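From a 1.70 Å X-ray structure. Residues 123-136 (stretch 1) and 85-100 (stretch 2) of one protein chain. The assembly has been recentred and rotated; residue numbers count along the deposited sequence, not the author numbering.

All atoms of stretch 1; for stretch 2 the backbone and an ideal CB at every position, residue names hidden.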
ATOM      1  N   PRO A 123      10.409  23.971   7.002  1.00 34.85           N
ATOM      2  CA  PRO A 123      10.487  23.377   8.342  1.00 34.28           C
ATOM      3  C   PRO A 123       9.189  22.686   8.788  1.00 34.28           C
ATOM      4  O   PRO A 123       8.088  23.102   8.402  1.00 31.64           O
ATOM      5  CB  PRO A 123      10.788  24.584   9.238  1.00 38.54           C
ATOM      6  CG  PRO A 123      11.483  25.545   8.342  1.00 37.21           C
ATOM      7  CD  PRO A 123      10.859  25.376   6.987  1.00 35.56           C
ATOM      8  N   SER A 124       9.330  21.632   9.589  1.00 34.95           N
ATOM      9  CA  SER A 124       8.183  20.984  10.215  1.00 32.92           C
ATOM     10  C   SER A 124       7.875  21.608  11.570  1.00 36.54           C
ATOM     11  O   SER A 124       8.743  22.218  12.189  1.00 39.68           O
ATOM     12  CB  SER A 124       8.424  19.481  10.382  1.00 32.57           C
ATOM     13  OG  SER A 124       8.488  18.828   9.130  1.00 31.55           O
ATOM     14  N   THR A 125       6.639  21.429  12.029  1.00 38.59           N
ATOM     15  CA  THR A 125       6.170  22.018  13.284  1.00 37.58           C
ATOM     16  C   THR A 125       6.539  21.193  14.517  1.00 41.17           C
ATOM     17  O   THR A 125       7.028  21.733  15.514  1.00 41.11           O
ATOM     18  CB  THR A 125       4.640  22.210  13.250  1.00 36.87           C
ATOM     19  OG1 THR A 125       4.306  23.150  12.224  1.00 38.24           O
ATOM     20  CG2 THR A 125       4.127  22.726  14.578  1.00 45.05           C
ATOM     21  N   THR A 126       6.317  19.883  14.449  1.00 36.60           N
ATOM     22  CA  THR A 126       6.505  19.021  15.610  1.00 33.19           C
ATOM     23  C   THR A 126       7.844  18.298  15.646  1.00 35.95           C
ATOM     24  O   THR A 126       8.174  17.639  16.637  1.00 39.57           O
ATOM     25  CB  THR A 126       5.411  17.954  15.684  1.00 35.96           C
ATOM     26  OG1 THR A 126       5.510  17.105  14.532  1.00 33.00           O
ATOM     27  CG2 THR A 126       4.035  18.603  15.728  1.00 31.98           C
ATOM     28  N   ILE A 127       8.604  18.382  14.561  1.00 31.61           N
ATOM     29  CA  ILE A 127       9.870  17.668  14.482  1.00 32.00           C
ATOM     30  C   ILE A 127      10.898  18.507  13.740  1.00 32.15           C
ATOM     31  O   ILE A 127      10.573  19.560  13.197  1.00 33.98           O
ATOM     32  CB  ILE A 127       9.730  16.292  13.766  1.00 30.36           C
ATOM     33  CG1 ILE A 127       9.105  16.473  12.380  1.00 30.58           C
ATOM     34  CG2 ILE A 127       8.911  15.315  14.594  1.00 32.36           C
ATOM     35  CD1 ILE A 127       9.080  15.196  11.571  1.00 28.06           C
ATOM     36  N   ASP A 128      12.133  18.026  13.704  1.00 31.50           N
ATOM     37  CA  ASP A 128      13.235  18.786  13.118  1.00 33.34           C
ATOM     38  C   ASP A 128      13.389  18.572  11.617  1.00 36.83           C
ATOM     39  O   ASP A 128      13.869  19.453  10.904  1.00 38.65           O
ATOM     40  CB  ASP A 128      14.545  18.428  13.816  1.00 39.63           C
ATOM     41  CG  ASP A 128      14.566  18.865  15.272  1.00 41.58           C
ATOM     42  OD1 ASP A 128      13.991  19.934  15.581  1.00 39.52           O
ATOM     43  OD2 ASP A 128      15.147  18.133  16.101  1.00 44.33           O
ATOM     44  N   VAL A 129      12.988  17.400  11.135  1.00 32.39           N
ATOM     45  CA  VAL A 129      13.113  17.095   9.712  1.00 30.88           C
ATOM     46  C   VAL A 129      12.099  17.916   8.930  1.00 26.54           C
ATOM     47  O   VAL A 129      10.929  17.968   9.289  1.00 30.79           O
ATOM     48  CB  VAL A 129      12.905  15.587   9.433  1.00 28.25           C
ATOM     49  CG1 VAL A 129      13.065  15.283   7.942  1.00 27.59           C
ATOM     50  CG2 VAL A 129      13.881  14.763  10.245  1.00 30.16           C
ATOM     51  N   PRO A 130      12.554  18.588   7.863  1.00 29.70           N
ATOM     52  CA  PRO A 130      11.683  19.429   7.047  1.00 30.84           C
ATOM     53  C   PRO A 130      10.897  18.617   6.019  1.00 26.50           C
ATOM     54  O   PRO A 130      11.305  17.506   5.676  1.00 27.29           O
ATOM     55  CB  PRO A 130      12.670  20.354   6.341  1.00 29.24           C
ATOM     56  CG  PRO A 130      13.863  19.504   6.154  1.00 29.91           C
ATOM     57  CD  PRO A 130      13.949  18.637   7.392  1.00 28.23           C
ATOM     58  N   ARG A 131       9.796  19.187   5.552  1.00 29.32           N
ATOM     59  CA  ARG A 131       9.020  18.626   4.462  1.00 24.74           C
ATOM     60  C   ARG A 131       9.453  19.263   3.154  1.00 34.19           C
ATOM     61  O   ARG A 131      10.144  20.286   3.149  1.00 30.79           O
ATOM     62  CB  ARG A 131       7.537  18.860   4.682  1.00 24.07           C
ATOM     63  CG  ARG A 131       7.136  20.317   4.523  1.00 28.14           C
ATOM     64  CD  ARG A 131       5.642  20.466   4.558  1.00 28.74           C
ATOM     65  NE  ARG A 131       5.203  21.864   4.582  1.00 34.06           N
ATOM     66  CZ  ARG A 131       5.091  22.638   3.505  1.00 34.71           C
ATOM     67  NH1 ARG A 131       5.411  22.169   2.305  1.00 30.42           N
ATOM     68  NH2 ARG A 131       4.665  23.889   3.631  1.00 35.03           N
ATOM     69  N   ILE A 132       9.038  18.658   2.047  1.00 26.06           N
ATOM     70  CA  ILE A 132       9.265  19.226   0.724  1.00 27.38           C
ATOM     71  C   ILE A 132       8.282  20.363   0.504  1.00 28.75           C
ATOM     72  O   ILE A 132       7.090  20.215   0.764  1.00 27.15           O
ATOM     73  CB  ILE A 132       9.117  18.145  -0.359  1.00 27.62           C
ATOM     74  CG1 ILE A 132      10.339  17.220  -0.318  1.00 24.90           C
ATOM     75  CG2 ILE A 132       8.928  18.771  -1.742  1.00 25.97           C
ATOM     76  CD1 ILE A 132      10.160  15.941  -1.088  1.00 29.27           C
ATOM     77  N   THR A 133       8.783  21.518   0.058  1.00 28.76           N
ATOM     78  CA  THR A 133       7.939  22.703  -0.025  1.00 28.43           C
ATOM     79  C   THR A 133       6.722  22.464  -0.919  1.00 26.12           C
ATOM     80  O   THR A 133       5.610  22.857  -0.578  1.00 30.17           O
ATOM     81  CB  THR A 133       8.743  23.934  -0.536  1.00 32.58           C
ATOM     82  OG1 THR A 133       9.839  24.180   0.348  1.00 33.07           O
ATOM     83  CG2 THR A 133       7.868  25.173  -0.571  1.00 31.65           C
ATOM     84  N   ASP A 134       6.918  21.773  -2.038  1.00 28.25           N
ATOM     85  CA  ASP A 134       5.832  21.600  -2.996  1.00 27.91           C
ATOM     86  C   ASP A 134       4.900  20.400  -2.705  1.00 31.78           C
ATOM     87  O   ASP A 134       4.003  20.115  -3.501  1.00 29.02           O
ATOM     88  CB  ASP A 134       6.401  21.450  -4.412  1.00 29.42           C
ATOM     89  CG  ASP A 134       6.798  22.772  -5.043  1.00 35.05           C
ATOM     90  OD1 ASP A 134       6.440  23.838  -4.497  1.00 37.13           O
ATOM     91  OD2 ASP A 134       7.462  22.732  -6.101  1.00 33.37           O
ATOM     92  N   ALA A 135       5.097  19.701  -1.585  1.00 31.12           N
ATOM     93  CA  ALA A 135       4.298  18.497  -1.304  1.00 26.93           C
ATOM     94  C   ALA A 135       2.838  18.835  -1.042  1.00 25.63           C
ATOM     95  O   ALA A 135       2.540  19.808  -0.359  1.00 27.08           O
ATOM     96  CB  ALA A 135       4.874  17.727  -0.115  1.00 26.36           C
ATOM     97  N   PRO A 136       1.914  18.020  -1.581  1.00 23.20           N
ATOM     98  CA  PRO A 136       0.482  18.264  -1.364  1.00 25.70           C
ATOM     99  C   PRO A 136       0.076  18.043   0.087  1.00 24.90           C
ATOM    100  O   PRO A 136      -0.714  18.794   0.656  1.00 24.92           O
ATOM    101  CB  PRO A 136      -0.197  17.249  -2.289  1.00 22.72           C
ATOM    102  CG  PRO A 136       0.841  16.162  -2.498  1.00 19.90           C
ATOM    103  CD  PRO A 136       2.161  16.864  -2.465  1.00 26.98           C
ATOM    104  N   UNK A  85      15.255   9.459  14.905  1.00 26.83           N
ATOM    105  CA  UNK A  85      13.950   8.938  15.325  1.00 27.27           C
ATOM    106  C   UNK A  85      12.819   9.831  14.821  1.00 25.63           C
ATOM    107  O   UNK A  85      11.723   9.861  15.393  1.00 23.24           O
ATOM    108  CB  UNK A  85      13.886   8.820  16.849  1.00 27.27           C
ATOM    109  N   UNK A  86      13.102  10.547  13.735  1.00 26.30           N
ATOM    110  CA  UNK A  86      12.147  11.449  13.113  1.00 29.33           C
ATOM    111  C   UNK A  86      12.300  11.403  11.610  1.00 25.97           C
ATOM    112  O   UNK A  86      13.402  11.171  11.110  1.00 25.99           O
ATOM    113  CB  UNK A  86      12.329  12.878  13.627  1.00 29.33           C
ATOM    114  N   UNK A  87      11.200  11.652  10.901  1.00 25.99           N
ATOM    115  CA  UNK A  87      11.258  11.807   9.442  1.00 25.13           C
ATOM    116  C   UNK A  87       9.931  12.309   8.912  1.00 21.39           C
ATOM    117  O   UNK A  87       8.928  12.348   9.645  1.00 22.57           O
ATOM    118  CB  UNK A  87      11.627  10.485   8.767  1.00 25.13           C
ATOM    119  N   UNK A  88       9.928  12.718   7.643  1.00 23.46           N
ATOM    120  CA  UNK A  88       8.689  13.182   7.029  1.00 21.28           C
ATOM    121  C   UNK A  88       8.315  12.282   5.874  1.00 20.88           C
ATOM    122  O   UNK A  88       9.160  11.957   5.040  1.00 20.54           O
ATOM    123  CB  UNK A  88       8.822  14.630   6.554  1.00 21.28           C
ATOM    124  N   UNK A  89       7.051  11.877   5.847  1.00 18.85           N
ATOM    125  CA  UNK A  89       6.507  11.244   4.648  1.00 17.91           C
ATOM    126  C   UNK A  89       5.807  12.304   3.796  1.00 15.59           C
ATOM    127  O   UNK A  89       4.792  12.856   4.178  1.00 19.88           O
ATOM    128  CB  UNK A  89       5.541  10.115   5.014  1.00 17.91           C
ATOM    129  N   UNK A  90       6.367  12.588   2.632  1.00 18.81           N
ATOM    130  CA  UNK A  90       5.766  13.522   1.698  1.00 19.58           C
ATOM    131  C   UNK A  90       4.967  12.739   0.692  1.00 17.97           C
ATOM    132  O   UNK A  90       5.500  11.809   0.088  1.00 19.16           O
ATOM    133  CB  UNK A  90       6.822  14.387   1.007  1.00 19.58           C
ATOM    134  N   UNK A  91       3.709  13.111   0.535  1.00 18.32           N
ATOM    135  CA  UNK A  91       2.832  12.461  -0.435  1.00 17.67           C
ATOM    136  C   UNK A  91       3.111  13.059  -1.806  1.00 22.99           C
ATOM    137  O   UNK A  91       3.678  14.153  -1.915  1.00 21.23           O
ATOM    138  CB  UNK A  91       1.359  12.623  -0.053  1.00 17.67           C
ATOM    139  N   UNK A  92       2.716  12.342  -2.851  1.00 19.29           N
ATOM    140  CA  UNK A  92       3.208  12.636  -4.190  1.00 19.90           C
ATOM    141  C   UNK A  92       2.067  12.894  -5.158  1.00 19.78           C
ATOM    142  O   UNK A  92       1.258  12.006  -5.402  1.00 20.19           O
ATOM    143  CB  UNK A  92       4.077  11.485  -4.701  1.00 19.90           C
ATOM    144  N   UNK A  93       1.995  14.112  -5.696  1.00 20.85           N
ATOM    145  CA  UNK A  93       1.078  14.389  -6.795  1.00 21.50           C
ATOM    146  C   UNK A  93       1.844  15.005  -7.969  1.00 22.61           C
ATOM    147  O   UNK A  93       3.067  14.984  -7.994  1.00 21.47           O
ATOM    148  CB  UNK A  93      -0.047  15.319  -6.338  1.00 21.50           C
ATOM    149  N   UNK A  94       1.109  15.514  -8.951  1.00 21.75           N
ATOM    150  CA  UNK A  94       1.710  15.999 -10.187  1.00 23.96           C
ATOM    151  C   UNK A  94       2.852  16.993  -9.955  1.00 23.89           C
ATOM    152  O   UNK A  94       3.881  16.946 -10.645  1.00 25.52           O
ATOM    153  CB  UNK A  94       0.633  16.653 -11.055  1.00 23.96           C
ATOM    154  N   UNK A  95       2.672  17.871  -8.974  1.00 24.95           N
ATOM    155  CA  UNK A  95       3.620  18.961  -8.728  1.00 26.87           C
ATOM    156  C   UNK A  95       5.028  18.480  -8.372  1.00 30.41           C
ATOM    157  O   UNK A  95       6.017  19.173  -8.641  1.00 28.03           O
ATOM    158  CB  UNK A  95       3.093  19.851  -7.601  1.00 26.87           C
ATOM    159  N   UNK A  96       5.134  17.303  -7.761  1.00 22.55           N
ATOM    160  CA  UNK A  96       6.449  16.806  -7.386  1.00 23.93           C
ATOM    161  C   UNK A  96       6.807  15.445  -7.967  1.00 24.32           C
ATOM    162  O   UNK A  96       7.840  14.899  -7.623  1.00 22.94           O
ATOM    163  CB  UNK A  96       6.540  16.733  -5.860  1.00 23.93           C
ATOM    164  N   UNK A  97       5.985  14.917  -8.869  1.00 22.53           N
ATOM    165  CA  UNK A  97       6.198  13.557  -9.372  1.00 23.68           C
ATOM    166  C   UNK A  97       7.557  13.354 -10.056  1.00 23.26           C
ATOM    167  O   UNK A  97       8.267  12.368  -9.793  1.00 21.08           O
ATOM    168  CB  UNK A  97       5.082  13.202 -10.357  1.00 23.68           C
ATOM    169  N   UNK A  98       7.920  14.266 -10.958  1.00 23.73           N
ATOM    170  CA  UNK A  98       9.181  14.082 -11.680  1.00 21.89           C
ATOM    171  C   UNK A  98      10.398  14.088 -10.744  1.00 20.42           C
ATOM    172  O   UNK A  98      11.268  13.217 -10.828  1.00 22.74           O
ATOM    173  CB  UNK A  98       9.338  15.179 -12.735  1.00 21.89           C
ATOM    174  N   UNK A  99      10.444  15.072  -9.852  1.00 24.05           N
ATOM    175  CA  UNK A  99      11.549  15.170  -8.917  1.00 23.63           C
ATOM    176  C   UNK A  99      11.550  13.971  -7.973  1.00 23.61           C
ATOM    177  O   UNK A  99      12.605  13.451  -7.614  1.00 22.92           O
ATOM    178  CB  UNK A  99      11.469  16.477  -8.126  1.00 23.63           C
ATOM    179  N   UNK A 100      10.364  13.506  -7.594  1.00 25.19           N
ATOM    180  CA  UNK A 100      10.268  12.268  -6.833  1.00 23.01           C
ATOM    181  C   UNK A 100      10.983  11.132  -7.550  1.00 23.27           C
ATOM    182  O   UNK A 100      11.781  10.425  -6.948  1.00 25.25           O
ATOM    183  CB  UNK A 100       8.802  11.901  -6.592  1.00 23.01           C
TER

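Position 85 has positive phi and nothing of stretch 1 near its CB. Glycine, asparagine or another polar residue would suit; it is E85, which makes no contact here.

At 86 the backbone is extended and the CB points toward stretch 1, 4.2 Å from V129 CG2. Beyond lies the backbone N of D128, a donor at a side chain's length. An apolar residue could pack here, but a long one ending in an acceptor gains more. Q86 extends so that OE1 accepts from D128 N at 2.9 Å, nearly straight at 165°.

The CB of 87 points away, so stretch 1 says little about it. F87 still contributes backbone: its O lies 3.4 Å from I127 CD1.

At 88 the CB turns back toward stretch 1, 3.9 Å from P130 O. With an extended backbone and little depth, a compact branched residue fits, valine or isoleucine. V88 sets CG2 3.9 Å from I127 CD1 and 4.2 Å from V129 CG1.

Position 89 is out of reach and holds V89.

At 90 the CB faces A135 CB at 4.0 Å. A small apolar residue would do, yet the backbone N of I132 offers a proton, which favours a short acceptor. N90 takes it: OD1 accepts from I132 N at 2.9 Å and 172°, while ND2 is bonded elsewhere in the structure.

At 91 the CB lies sideways, 4.3 Å from P136 CG. Many apolar residues suit; M91 touches the proline with CB, and its end leads away. At 92 the CB points away, so the contact sets little; it is V92.

Position 93 precedes a helix and its CB is 4.0 Å from P136 CG. Serine, threonine, asparagine or aspartate could cap. D93 does, OD1 accepting weakly from the N of 95 at 3.3 Å.

Position 94 is out of reach; it holds E94.

The CB of 95 is 4.2 Å from D134 O, and a long chain could pack its aliphatic part against D134. R95 does so, its CD 3.8 Å from D134 CB.

At 96 the CB points toward the I132 to A135 turn, asking for a branched apolar residue. I96 brings CG2 to 3.4 Å from D134 CB and CD1 to 4.3 Å from P136 CD.

Positions 97 and 98 are out of reach; they hold A97 and E98.

Position 99 has no stretch 1 atom near its CB, but points toward it, and the D134 carboxylate invites a long cation. R99 answers with a salt bridge, NH2 to D134 OD2 at 2.7 Å.

The CB of 100 points sideways and meets nothing; M100 makes no contact.

Stretch 2 (85-100) EQFVVNMVDERIAERM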
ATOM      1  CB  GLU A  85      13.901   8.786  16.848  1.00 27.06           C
ATOM      2  CG  GLU A  85      15.043   7.917  17.352  1.00 29.56           C
ATOM      3  CD  GLU A  85      15.031   7.718  18.853  1.00 37.27           C
ATOM      4  OE1 GLU A  85      13.948   7.847  19.469  1.00 39.74           O
ATOM      5  OE2 GLU A  85      16.112   7.430  19.409  1.00 38.13           O
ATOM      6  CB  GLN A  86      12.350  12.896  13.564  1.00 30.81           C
ATOM      7  CG  GLN A  86      12.463  13.142  15.035  1.00 37.10           C
ATOM      8  CD  GLN A  86      12.609  14.620  15.329  1.00 34.48           C
ATOM      9  OE1 GLN A  86      13.000  15.400  14.457  1.00 40.13           O
ATOM     10  NE2 GLN A  86      12.284  15.015  16.545  1.00 43.25           N
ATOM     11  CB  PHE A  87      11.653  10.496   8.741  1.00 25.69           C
ATOM     12  CG  PHE A  87      10.729   9.335   9.014  1.00 22.53           C
ATOM     13  CD1 PHE A  87      10.837   8.606  10.190  1.00 21.05           C
ATOM     14  CD2 PHE A  87       9.784   8.944   8.071  1.00 22.46           C
ATOM     15  CE1 PHE A  87      10.006   7.524  10.437  1.00 20.55           C
ATOM     16  CE2 PHE A  87       8.954   7.860   8.308  1.00 19.95           C
ATOM     17  CZ  PHE A  87       9.059   7.149   9.493  1.00 20.86           C
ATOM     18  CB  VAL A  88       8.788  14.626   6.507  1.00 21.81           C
ATOM     19  CG1 VAL A  88       7.559  14.990   5.644  1.00 21.25           C
ATOM     20  CG2 VAL A  88       8.932  15.606   7.673  1.00 24.72           C
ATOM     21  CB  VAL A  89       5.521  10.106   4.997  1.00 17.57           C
ATOM     22  CG1 VAL A  89       4.867   9.563   3.721  1.00 19.86           C
ATOM     23  CG2 VAL A  89       6.244   8.989   5.739  1.00 18.75           C
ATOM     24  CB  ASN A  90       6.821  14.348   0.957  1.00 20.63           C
ATOM     25  CG  ASN A  90       7.714  15.127   1.892  1.00 22.49           C
ATOM     26  OD1 ASN A  90       7.371  16.240   2.295  1.00 24.19           O
ATOM     27  ND2 ASN A  90       8.856  14.549   2.244  1.00 21.03           N
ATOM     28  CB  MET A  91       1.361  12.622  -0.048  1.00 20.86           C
ATOM     29  CG  MET A  91       1.033  12.082   1.343  1.00 19.41           C
ATOM     30  SD  MET A  91       1.624  10.384   1.570  1.00 20.02           S
ATOM     31  CE  MET A  91       1.092  10.106   3.245  1.00 19.53           C
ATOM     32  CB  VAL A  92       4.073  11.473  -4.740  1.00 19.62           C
ATOM     33  CG1 VAL A  92       4.547  11.786  -6.169  1.00 19.07           C
ATOM     34  CG2 VAL A  92       5.254  11.171  -3.804  1.00 19.00           C
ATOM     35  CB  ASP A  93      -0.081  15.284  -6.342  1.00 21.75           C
ATOM     36  CG  ASP A  93       0.339  16.716  -6.004  1.00 25.98           C
ATOM     37  OD1 ASP A  93       1.541  17.034  -5.993  1.00 26.21           O
ATOM     38  OD2 ASP A  93      -0.574  17.524  -5.735  1.00 26.68           O
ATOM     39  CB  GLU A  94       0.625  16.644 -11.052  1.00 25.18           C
ATOM     40  CG  GLU A  94       1.072  16.947 -12.453  1.00 32.02           C
ATOM     41  CD  GLU A  94       0.050  17.761 -13.223  1.00 37.89           C
ATOM     42  OE1 GLU A  94      -1.161  17.570 -12.984  1.00 36.20           O
ATOM     43  OE2 GLU A  94       0.460  18.598 -14.061  1.00 40.71           O
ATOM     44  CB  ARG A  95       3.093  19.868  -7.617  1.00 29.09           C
ATOM     45  CG  ARG A  95       3.927  21.116  -7.367  1.00 36.46           C
ATOM     46  CD  ARG A  95       3.250  22.042  -6.370  1.00 36.47           C
ATOM     47  NE  ARG A  95       2.044  22.653  -6.923  1.00 44.54           N
ATOM     48  CZ  ARG A  95       0.807  22.304  -6.590  1.00 42.84           C
ATOM     49  NH1 ARG A  95       0.609  21.346  -5.698  1.00 45.13           N
ATOM     50  NH2 ARG A  95      -0.232  22.910  -7.147  1.00 46.78           N
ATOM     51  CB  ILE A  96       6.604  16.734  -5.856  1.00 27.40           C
ATOM     52  CG1 ILE A  96       5.629  15.720  -5.245  1.00 21.69           C
ATOM     53  CG2 ILE A  96       6.391  18.112  -5.238  1.00 26.69           C
ATOM     54  CD1 ILE A  96       5.953  15.401  -3.782  1.00 24.45           C
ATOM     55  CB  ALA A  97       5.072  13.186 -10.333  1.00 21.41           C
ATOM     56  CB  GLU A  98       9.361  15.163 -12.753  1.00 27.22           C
ATOM     57  CG  GLU A  98      10.657  15.000 -13.526  1.00 28.59           C
ATOM     58  CD  GLU A  98      10.711  13.695 -14.299  1.00 28.82           C
ATOM     59  OE1 GLU A  98      11.695  12.945 -14.149  1.00 27.66           O
ATOM     60  OE2 GLU A  98       9.758  13.421 -15.060  1.00 34.82           O
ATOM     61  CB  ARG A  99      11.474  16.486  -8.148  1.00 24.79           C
ATOM     62  CG  ARG A  99      11.806  17.699  -9.011  1.00 29.76           C
ATOM     63  CD  ARG A  99      11.559  18.997  -8.261  1.00 29.94           C
ATOM     64  NE  ARG A  99      10.140  19.312  -8.150  1.00 27.88           N
ATOM     65  CZ  ARG A  99       9.652  20.306  -7.420  1.00 28.18           C
ATOM     66  NH1 ARG A  99      10.478  21.097  -6.728  1.00 30.32           N
ATOM     67  NH2 ARG A  99       8.342  20.510  -7.367  1.00 27.00           N
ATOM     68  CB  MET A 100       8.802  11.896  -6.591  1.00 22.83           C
ATOM     69  CG  MET A 100       8.597  10.583  -5.816  1.00 22.42           C
ATOM     70  SD  MET A 100       8.602   9.100  -6.848  1.00 24.40           S
ATOM     71  CE  MET A 100       7.171   9.396  -7.880  1.00 22.33           C
TER
HETATM   72  O   HOH W   1       9.651  21.966  -3.551  1.00 25.33           O
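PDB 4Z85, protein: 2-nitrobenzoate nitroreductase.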